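Local coordinates for protein phosphodiesterase (Pseudomonas aeruginosa, PDB 4G75) that is a colicin M-like bacteriocin that binds magnesium and probably kills rival bacteria by degrading a lipid-linked peptidoglycan precursor, at residues V47-G52 with I86-D91. Sequence-based numbering, arbitrary orientation.
Sequences VAYVNG and IWDIFD. With EDO (1,2-ethanediol), chain H.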
loop_
_atom_site.group_PDB
_atom_site.type_symbol
_atom_site.label_atom_id
_atom_site.label_comp_id
_atom_site.label_asym_id
_atom_site.label_seq_id
_atom_site.Cartn_x
_atom_site.Cartn_y
_atom_site.Cartn_z
ATOM N N VAL A 47 -4.352 -16.321 0.115
ATOM C CA VAL A 47 -4.586 -16.466 -1.318
ATOM C C VAL A 47 -5.075 -15.141 -1.894
ATOM O O VAL A 47 -4.652 -14.721 -2.973
ATOM C CB VAL A 47 -5.607 -17.588 -1.612
ATOM C CG1 VAL A 47 -6.127 -17.480 -3.052
ATOM C CG2 VAL A 47 -4.966 -18.954 -1.377
ATOM N N ALA A 48 -5.976 -14.489 -1.173
ATOM C CA ALA A 48 -6.462 -13.185 -1.592
ATOM C C ALA A 48 -5.347 -12.151 -1.523
ATOM O O ALA A 48 -5.140 -11.401 -2.470
ATOM C CB ALA A 48 -7.654 -12.754 -0.736
ATOM N N TYR A 49 -4.615 -12.133 -0.412
ATOM C CA TYR A 49 -3.585 -11.113 -0.199
ATOM C C TYR A 49 -2.505 -11.109 -1.285
ATOM O O TYR A 49 -2.064 -10.031 -1.730
ATOM C CB TYR A 49 -2.939 -11.243 1.189
ATOM C CG TYR A 49 -3.838 -10.903 2.365
ATOM C CD1 TYR A 49 -4.611 -9.749 2.367
ATOM C CD2 TYR A 49 -3.878 -11.724 3.492
ATOM C CE1 TYR A 49 -5.411 -9.425 3.438
ATOM C CE2 TYR A 49 -4.680 -11.413 4.580
ATOM C CZ TYR A 49 -5.444 -10.262 4.548
ATOM O OH TYR A 49 -6.248 -9.937 5.611
ATOM N N VAL A 50 -2.071 -12.292 -1.720
ATOM C CA VAL A 50 -0.977 -12.345 -2.685
ATOM C C VAL A 50 -1.356 -11.750 -4.043
ATOM O O VAL A 50 -0.487 -11.497 -4.866
ATOM C CB VAL A 50 -0.370 -13.763 -2.873
ATOM C CG1 VAL A 50 0.226 -14.275 -1.569
ATOM C CG2 VAL A 50 -1.409 -14.736 -3.436
ATOM N N ASN A 51 -2.642 -11.518 -4.277
ATOM C CA ASN A 51 -3.056 -10.788 -5.479
ATOM C C ASN A 51 -3.685 -9.425 -5.169
ATOM O O ASN A 51 -4.368 -8.834 -6.007
ATOM C CB ASN A 51 -3.963 -11.639 -6.372
ATOM C CG ASN A 51 -3.180 -12.627 -7.208
ATOM O OD1 ASN A 51 -2.169 -12.276 -7.820
ATOM N ND2 ASN A 51 -3.635 -13.871 -7.230
ATOM N N GLY A 52 -3.435 -8.932 -3.960
ATOM C CA GLY A 52 -3.857 -7.597 -3.572
ATOM C C GLY A 52 -5.325 -7.447 -3.222
ATOM O O GLY A 52 -5.813 -6.329 -3.056
ATOM N N ILE A 86 -6.519 -9.030 14.109
ATOM C CA ILE A 86 -5.355 -8.468 14.788
ATOM C C ILE A 86 -4.039 -9.029 14.255
ATOM O O ILE A 86 -3.115 -8.270 13.959
ATOM C CB ILE A 86 -5.439 -8.663 16.304
ATOM C CG1 ILE A 86 -6.566 -7.784 16.858
ATOM C CG2 ILE A 86 -4.108 -8.327 16.946
ATOM C CD1 ILE A 86 -7.013 -8.135 18.269
ATOM N N TRP A 87 -3.957 -10.351 14.126
ATOM C CA TRP A 87 -2.743 -10.976 13.602
ATOM C C TRP A 87 -2.451 -10.636 12.136
ATOM O O TRP A 87 -1.295 -10.519 11.764
ATOM C CB TRP A 87 -2.745 -12.499 13.821
ATOM C CG TRP A 87 -2.308 -12.908 15.201
ATOM C CD1 TRP A 87 -3.025 -13.635 16.105
ATOM C CD2 TRP A 87 -1.053 -12.610 15.830
ATOM N NE1 TRP A 87 -2.294 -13.813 17.257
ATOM C CE2 TRP A 87 -1.081 -13.193 17.113
ATOM C CE3 TRP A 87 0.089 -11.910 15.432
ATOM C CZ2 TRP A 87 -0.010 -13.099 17.999
ATOM C CZ3 TRP A 87 1.156 -11.819 16.315
ATOM C CH2 TRP A 87 1.094 -12.407 17.587
ATOM N N ASP A 88 -3.484 -10.484 11.313
ATOM C CA ASP A 88 -3.285 -10.071 9.925
ATOM C C ASP A 88 -2.737 -8.640 9.888
ATOM O O ASP A 88 -1.880 -8.309 9.065
ATOM C CB ASP A 88 -4.589 -10.150 9.119
ATOM C CG ASP A 88 -4.866 -11.541 8.557
ATOM O OD1 ASP A 88 -4.192 -12.529 8.955
ATOM O OD2 ASP A 88 -5.784 -11.644 7.711
ATOM N N ILE A 89 -3.234 -7.789 10.782
ATOM C CA ILE A 89 -2.732 -6.418 10.866
ATOM C C ILE A 89 -1.251 -6.427 11.262
ATOM O O ILE A 89 -0.469 -5.591 10.814
ATOM C CB ILE A 89 -3.586 -5.560 11.829
ATOM C CG1 ILE A 89 -4.975 -5.321 11.229
ATOM C CG2 ILE A 89 -2.910 -4.216 12.134
ATOM C CD1 ILE A 89 -4.955 -4.661 9.871
ATOM N N PHE A 90 -0.857 -7.405 12.067
ATOM C CA PHE A 90 0.552 -7.582 12.409
ATOM C C PHE A 90 1.358 -8.111 11.223
ATOM O O PHE A 90 2.444 -7.621 10.942
ATOM C CB PHE A 90 0.678 -8.539 13.605
ATOM C CG PHE A 90 2.090 -8.725 14.112
ATOM C CD1 PHE A 90 2.695 -7.760 14.906
ATOM C CD2 PHE A 90 2.793 -9.892 13.839
ATOM C CE1 PHE A 90 3.987 -7.945 15.400
ATOM C CE2 PHE A 90 4.082 -10.082 14.330
ATOM C CZ PHE A 90 4.682 -9.103 15.105
ATOM N N ASP A 91 0.820 -9.109 10.528
ATOM C CA ASP A 91 1.570 -9.835 9.505
ATOM C C ASP A 91 1.730 -9.079 8.195
ATOM O O ASP A 91 2.795 -9.123 7.571
ATOM C CB ASP A 91 0.912 -11.184 9.210
ATOM C CG ASP A 91 1.133 -12.197 10.315
ATOM O OD1 ASP A 91 2.054 -11.992 11.135
ATOM O OD2 ASP A 91 0.385 -13.196 10.355
HETATM C C1 EDO H . -2.480 -7.520 -10.064
HETATM O O1 EDO H . -3.300 -6.390 -10.383
HETATM C C2 EDO H . -2.978 -8.169 -8.778
HETATM O O2 EDO H . -4.334 -8.598 -8.961
#
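A buried tyrosine-carboxylate hydrogen bond joins two helices of the helical part of this bacteriocin, Tyr49 on helix 34-49 meeting Asp88 on helix 81-102. Tyr49 OH donates to Asp88 OD2 across 2.7 Å, and Tyr49 and Asp88 alone make the contact between 47-52 and 86-91, which buries just 74 Å². The CA atoms of Tyr49 and Asp88 are 10.2 Å apart, a gap that the long phenol bridges while the short carboxylate leans out to meet it. In Tyr49, CG lies beside the backbone N and anti to the carbonyl carbon (chi1 -69°), and the ring then reaches over to the second helix.

Asp88 OD2 lies at the ring's edge, close to its plane, and besides the hydroxyl it comes within 3.3 Å of Tyr49 CE2. The carboxylate is turned 73° from the ring, and the phenol reaches OD2 on its anti side, 33° out of the carboxylate plane. That oxygen is shared: Arg45, one turn before Tyr49 on the same helix, forms a salt bridge to it through NE. Such a shared acceptor illustrates how one buried acid can tie two residues of a neighbouring helix, and the arginine would be expected to favour the charged form of Asp88. Pro57 and Leu58 of helix 55-65 and Met110 of helix 106-113 pack against the Tyr49 side chain.

A Schellman motif closes the C-terminal end of this helix, with Gly52 N bonded to Tyr49 O at 2.8 Å and Asp53 N to Ala48 O. Gly52, with a positive phi that by itself favours glycine, is its C-prime residue. On this turn, Asn51 O accepts a hydrogen bond of 3.0 Å from O2 of an ethanediol, probably a crystallisation additive.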